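PDB 3KR9: SAM-dependent methyltransferase from Streptococcus pneumoniae, which probably transfers a methyl group from S-adenosylmethionine to N1 of adenine 22 in tRNA. Local coordinates for residues 16-21 and 83-88; 100-105 and 128-133. All coordinates share one frame; numbering follows the deposited sequence.

Overall arrangement
From the N terminus the chain passes through helix 4-10 into strand 17-22 and then runs through helix 28-35, strand 39-46, helix 49-61 and strand 68-72 before residues 83-88 return to lie alongside residues 16-21. Contact 1 closes that long loop and joins two neighbouring parallel strands inside the seven-stranded sheet. Strand 87-93 leads straight on into helix 95-104, whose last turn opens contact 2. A much shorter loop, by way of strand 114-119 and helix 123-132, is closed there by helix-to-helix packing. The two loops follow one another without nesting or crossing. Their centres lie about 18 Å apart, and strand 87-93 with helix 95-104 links the sheet interior to its helical layer.

Contact 1: residues 16-21 and 83-88; sequences GAILLD and DQVSVI
A chi1 of 56° sets Ser-86 OG between its own backbone N and carbonyl carbon, where it accepts a hydrogen bond from Ile-18 N at 3.2 Å, while Val-87 CG2, the branch anti to the carbonyl carbon, meets Ala-17 CB. Val-87 CG2 and Ala-17 CB are only 3.4 Å apart, tighter than usual van der Waals contact, and the small alanine suits such a close approach. Ser-86, still in the loop that leads into strand 87-93, thus takes up the Ile-18 amide with its hydroxyl. Ile-18 O is gripped twice: Ser-86 N donates at 2.9 Å within the carbonyl plane, and Val-87 N donates a longer bond, 3.3 Å, from 23° off that plane. The branched Ile-18 side chain packs over the loop, its CB 3.6 Å from Gln-84 O and CG2 near Val-85 CG2. The parallel pairing continues as Leu-20 N bonds to Val-87 O at 2.9 Å. Leu-19 CA makes a C-H...O contact to Val-87 O between these bonds, and Ile-88 CA makes one to Leu-20 O just past them. Side chains alternate between the faces: Leu-19 CD1 meets Val-87 CG1 on one, and on the other Leu-20 and Ile-88 lie side by side, Leu-20 CB to Ile-88 CG1 at 4.0 Å, with Val-85 CG1 also against Leu-20 CB. Strand 39-46 pairs with strand 17-22 along its other edge, helix 28-35 packs on Leu-19 through Leu-33, and Phe-79 lies against Leu-20 and Val-85.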
loop_
_atom_site.group_PDB
_atom_site.type_symbol
_atom_site.label_atom_id
_atom_site.label_comp_id
_atom_site.label_asym_id
_atom_site.label_seq_id
_atom_site.Cartn_x
_atom_site.Cartn_y
_atom_site.Cartn_z
ATOM N N GLY A 16 19.247 -5.297 4.035
ATOM C CA GLY A 16 20.253 -4.712 3.132
ATOM C C GLY A 16 19.708 -3.744 2.069
ATOM O O GLY A 16 20.472 -3.194 1.319
ATOM N N ALA A 17 18.394 -3.533 2.007
ATOM C CA ALA A 17 17.826 -2.622 0.961
ATOM C C ALA A 17 18.330 -1.205 1.012
ATOM O O ALA A 17 18.731 -0.647 2.077
ATOM C CB ALA A 17 16.244 -2.619 1.027
ATOM N N ILE A 18 18.322 -0.576 -0.149
ATOM C CA ILE A 18 18.310 0.874 -0.212
ATOM C C ILE A 18 16.842 1.271 -0.450
ATOM O O ILE A 18 16.246 0.816 -1.425
ATOM C CB ILE A 18 19.189 1.387 -1.349
ATOM C CG1 ILE A 18 20.678 1.118 -1.036
ATOM C CG2 ILE A 18 18.940 2.885 -1.576
ATOM C CD1 ILE A 18 21.607 1.890 -1.937
ATOM N N LEU A 19 16.254 2.070 0.457
ATOM C CA LEU A 19 14.795 2.284 0.481
ATOM C C LEU A 19 14.388 3.664 -0.020
ATOM O O LEU A 19 14.963 4.668 0.419
ATOM C CB LEU A 19 14.287 2.133 1.917
ATOM C CG LEU A 19 12.809 2.380 2.297
ATOM C CD1 LEU A 19 11.793 1.461 1.634
ATOM C CD2 LEU A 19 12.507 2.506 3.857
ATOM N N LEU A 20 13.363 3.736 -0.859
ATOM C CA LEU A 20 12.683 5.031 -1.053
ATOM C C LEU A 20 11.343 4.957 -0.334
ATOM O O LEU A 20 10.551 4.056 -0.625
ATOM C CB LEU A 20 12.472 5.355 -2.558
ATOM C CG LEU A 20 11.437 6.457 -2.841
ATOM C CD1 LEU A 20 12.043 7.830 -2.322
ATOM C CD2 LEU A 20 11.059 6.575 -4.342
ATOM N N ASP A 21 11.087 5.869 0.637
ATOM C CA ASP A 21 9.803 5.875 1.346
ATOM C C ASP A 21 9.078 7.126 0.830
ATOM O O ASP A 21 9.517 8.241 1.140
ATOM C CB ASP A 21 9.988 6.025 2.870
ATOM C CG ASP A 21 8.669 5.883 3.648
ATOM O OD1 ASP A 21 7.693 5.249 3.145
ATOM O OD2 ASP A 21 8.605 6.416 4.794
ATOM N N ASP A 83 20.441 6.401 -7.839
ATOM C CA ASP A 83 20.284 6.145 -6.387
ATOM C C ASP A 83 20.334 4.643 -6.012
ATOM O O ASP A 83 20.569 4.323 -4.854
ATOM C CB ASP A 83 19.002 6.812 -5.827
ATOM C CG ASP A 83 18.995 8.315 -6.018
ATOM O OD1 ASP A 83 19.962 8.965 -5.593
ATOM O OD2 ASP A 83 18.023 8.851 -6.596
ATOM N N GLN A 84 20.135 3.718 -6.980
ATOM C CA GLN A 84 20.168 2.269 -6.663
ATOM C C GLN A 84 19.134 1.822 -5.659
ATOM O O GLN A 84 19.378 0.910 -4.875
ATOM C CB GLN A 84 21.498 1.897 -6.025
ATOM C CG GLN A 84 22.642 2.545 -6.702
ATOM C CD GLN A 84 23.349 1.601 -7.588
ATOM O OE1 GLN A 84 22.871 1.255 -8.672
ATOM N NE2 GLN A 84 24.508 1.140 -7.128
ATOM N N VAL A 85 17.985 2.479 -5.654
ATOM C CA VAL A 85 16.897 2.067 -4.780
ATOM C C VAL A 85 16.489 0.641 -5.118
ATOM O O VAL A 85 16.275 0.334 -6.279
ATOM C CB VAL A 85 15.753 3.079 -4.947
ATOM C CG1 VAL A 85 14.387 2.551 -4.405
ATOM C CG2 VAL A 85 16.161 4.377 -4.271
ATOM N N SER A 86 16.360 -0.237 -4.124
ATOM C CA SER A 86 15.931 -1.621 -4.401
ATOM C C SER A 86 14.513 -1.873 -3.891
ATOM O O SER A 86 13.859 -2.834 -4.309
ATOM C CB SER A 86 16.908 -2.651 -3.774
ATOM O OG SER A 86 17.038 -2.428 -2.354
ATOM N N VAL A 87 14.041 -1.034 -2.972
ATOM C CA VAL A 87 12.682 -1.210 -2.357
ATOM C C VAL A 87 12.009 0.175 -2.238
ATOM O O VAL A 87 12.676 1.130 -1.911
ATOM C CB VAL A 87 12.777 -1.849 -0.938
ATOM C CG1 VAL A 87 11.403 -2.058 -0.289
ATOM C CG2 VAL A 87 13.557 -3.198 -0.989
ATOM N N ILE A 88 10.698 0.262 -2.513
ATOM C CA ILE A 88 9.943 1.465 -2.388
ATOM C C ILE A 88 8.704 1.094 -1.566
ATOM O O ILE A 88 8.089 0.047 -1.778
ATOM C CB ILE A 88 9.505 2.011 -3.776
ATOM C CG1 ILE A 88 10.724 2.439 -4.628
ATOM C CG2 ILE A 88 8.602 3.229 -3.625
ATOM C CD1 ILE A 88 10.300 2.701 -6.117
#

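Contact 2: residues 100-105 and 128-133; sequences RILEEG and IWLQDH
Trp-129 lays the benzo end of its indole against Leu-102, CH2 reaching Leu-102 CB at 3.4 Å and CZ3 lying 3.8 Å from Leu-102 CD1. The two side chains cross at a slant. CG, anti to the backbone N, points the start of the tryptophan side chain at helix 100-104, and the indole fills the gap between helices 100-104 and 128-132, whose axes come no closer than 11.1 Å; a large flat residue suits a spacing this wide. The pyrrole side also has a polar partner: Trp-129 NE1 donates an almost straight hydrogen bond, 3.2 Å and 177°, to Glu-103 OE1. The oxygen lies in the indole plane, but the N-H comes to it from above the carboxylate plane, and the two planes stand 82° apart. Glu-103, on the exposed side, suits this place because its flexible chain, bent at chi2, can bring a charged acceptor to the indole while its CB lies near NE1. His-133 CE1 is 3.7 Å from the same Glu-103 OE1, its ring nearly perpendicular to the carboxylate. Deeper in, Leu-102 CD1 and Leu-130 CD2 meet at 4.3 Å, where Ile-90, Leu-153 and Val-155 of the sheet lie beneath these leucines. Two helices running almost parallel, 20° apart, on one side of a mostly parallel sheet are characteristic of the class I Rossmann-like methyltransferase fold.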
loop_
_atom_site.group_PDB
_atom_site.type_symbol
_atom_site.label_atom_id
_atom_site.label_comp_id
_atom_site.label_asym_id
_atom_site.label_seq_id
_atom_site.Cartn_x
_atom_site.Cartn_y
_atom_site.Cartn_z
ATOM N N ARG A 100 -1.376 6.510 -9.440
ATOM C CA ARG A 100 -0.905 7.701 -10.182
ATOM C C ARG A 100 0.581 7.934 -9.936
ATOM O O ARG A 100 1.361 8.230 -10.854
ATOM C CB ARG A 100 -1.703 8.932 -9.744
ATOM C CG ARG A 100 -1.492 10.195 -10.535
ATOM C CD ARG A 100 -2.202 11.336 -9.736
ATOM N NE ARG A 100 -2.417 12.481 -10.604
ATOM C CZ ARG A 100 -1.557 13.492 -10.713
ATOM N NH1 ARG A 100 -0.461 13.559 -9.939
ATOM N NH2 ARG A 100 -1.821 14.466 -11.554
ATOM N N ILE A 101 1.018 7.827 -8.696
ATOM C CA ILE A 101 2.453 7.991 -8.462
ATOM C C ILE A 101 3.298 6.914 -9.183
ATOM O O ILE A 101 4.372 7.195 -9.695
ATOM C CB ILE A 101 2.814 7.847 -6.908
ATOM C CG1 ILE A 101 2.267 9.076 -6.145
ATOM C CG2 ILE A 101 4.368 7.655 -6.766
ATOM C CD1 ILE A 101 2.038 8.800 -4.616
ATOM N N LEU A 102 2.805 5.685 -9.220
ATOM C CA LEU A 102 3.585 4.607 -9.873
ATOM C C LEU A 102 3.602 4.912 -11.383
ATOM O O LEU A 102 4.615 4.776 -12.037
ATOM C CB LEU A 102 2.935 3.249 -9.613
ATOM C CG LEU A 102 3.087 2.779 -8.143
ATOM C CD1 LEU A 102 2.487 1.383 -7.875
ATOM C CD2 LEU A 102 4.576 2.768 -7.864
ATOM N N GLU A 103 2.470 5.361 -11.898
ATOM C CA GLU A 103 2.339 5.576 -13.356
ATOM C C GLU A 103 3.273 6.668 -13.849
ATOM O O GLU A 103 4.029 6.472 -14.777
ATOM C CB GLU A 103 0.906 5.942 -13.728
ATOM C CG GLU A 103 0.782 6.454 -15.152
ATOM C CD GLU A 103 0.342 5.380 -16.109
ATOM O OE1 GLU A 103 -0.739 4.803 -15.866
ATOM O OE2 GLU A 103 1.033 5.150 -17.120
ATOM N N GLU A 104 3.234 7.819 -13.199
ATOM C CA GLU A 104 4.158 8.916 -13.514
ATOM C C GLU A 104 5.644 8.607 -13.405
ATOM O O GLU A 104 6.449 9.188 -14.109
ATOM C CB GLU A 104 3.808 10.150 -12.684
ATOM C CG GLU A 104 2.346 10.524 -12.844
ATOM C CD GLU A 104 2.117 11.993 -12.587
ATOM O OE1 GLU A 104 2.674 12.500 -11.595
ATOM O OE2 GLU A 104 1.396 12.640 -13.391
ATOM N N GLY A 105 6.049 7.698 -12.520
ATOM C CA GLY A 105 7.458 7.364 -12.539
ATOM C C GLY A 105 7.752 5.980 -13.089
ATOM O O GLY A 105 8.783 5.412 -12.792
ATOM N N ILE A 128 -5.666 -3.898 -10.407
ATOM C CA ILE A 128 -5.889 -3.834 -11.896
ATOM C C ILE A 128 -4.736 -3.067 -12.526
ATOM O O ILE A 128 -4.095 -3.480 -13.504
ATOM C CB ILE A 128 -7.262 -3.174 -12.170
ATOM C CG1 ILE A 128 -8.355 -4.150 -11.759
ATOM C CG2 ILE A 128 -7.420 -2.635 -13.682
ATOM C CD1 ILE A 128 -9.686 -3.493 -11.479
ATOM N N TRP A 129 -4.424 -1.951 -11.935
ATOM C CA TRP A 129 -3.307 -1.161 -12.444
ATOM C C TRP A 129 -2.022 -1.966 -12.448
ATOM O O TRP A 129 -1.301 -2.006 -13.470
ATOM C CB TRP A 129 -3.119 0.121 -11.612
ATOM C CG TRP A 129 -2.129 0.981 -12.294
ATOM C CD1 TRP A 129 -2.382 1.918 -13.247
ATOM C CD2 TRP A 129 -0.706 0.931 -12.125
ATOM N NE1 TRP A 129 -1.175 2.468 -13.674
ATOM C CE2 TRP A 129 -0.143 1.851 -13.023
ATOM C CE3 TRP A 129 0.150 0.153 -11.328
ATOM C CZ2 TRP A 129 1.239 2.068 -13.115
ATOM C CZ3 TRP A 129 1.524 0.344 -11.439
ATOM C CH2 TRP A 129 2.052 1.337 -12.303
ATOM N N LEU A 130 -1.715 -2.626 -11.326
ATOM C CA LEU A 130 -0.475 -3.397 -11.202
ATOM C C LEU A 130 -0.383 -4.449 -12.277
ATOM O O LEU A 130 0.632 -4.554 -12.998
ATOM C CB LEU A 130 -0.375 -4.093 -9.817
ATOM C CG LEU A 130 -0.102 -3.131 -8.665
ATOM C CD1 LEU A 130 -0.528 -3.743 -7.332
ATOM C CD2 LEU A 130 1.388 -2.681 -8.669
ATOM N N GLN A 131 -1.447 -5.221 -12.366
ATOM C CA GLN A 131 -1.501 -6.284 -13.342
ATOM C C GLN A 131 -1.272 -5.748 -14.767
ATOM O O GLN A 131 -0.524 -6.351 -15.527
ATOM C CB GLN A 131 -2.872 -6.955 -13.306
ATOM C CG GLN A 131 -3.140 -7.725 -14.638
ATOM C CD GLN A 131 -4.083 -8.886 -14.425
ATOM O OE1 GLN A 131 -4.355 -9.255 -13.266
ATOM N NE2 GLN A 131 -4.600 -9.481 -15.539
ATOM N N ASP A 132 -1.927 -4.629 -15.112
ATOM C CA ASP A 132 -1.814 -4.050 -16.468
ATOM C C ASP A 132 -0.453 -3.418 -16.735
ATOM O O ASP A 132 -0.237 -2.970 -17.837
ATOM C CB ASP A 132 -2.898 -2.981 -16.692
ATOM C CG ASP A 132 -4.284 -3.550 -16.630
ATOM O OD1 ASP A 132 -4.426 -4.754 -16.909
ATOM O OD2 ASP A 132 -5.239 -2.800 -16.283
ATOM N N HIS A 133 0.464 -3.354 -15.754
ATOM C CA HIS A 133 1.744 -2.653 -15.983
ATOM C C HIS A 133 2.887 -3.540 -15.651
ATOM O O HIS A 133 3.970 -3.076 -15.349
ATOM C CB HIS A 133 1.827 -1.319 -15.201
ATOM C CG HIS A 133 0.874 -0.295 -15.719
ATOM N ND1 HIS A 133 1.244 0.687 -16.623
ATOM C CD2 HIS A 133 -0.462 -0.154 -15.531
ATOM C CE1 HIS A 133 0.179 1.401 -16.951
ATOM N NE2 HIS A 133 -0.867 0.912 -16.311
#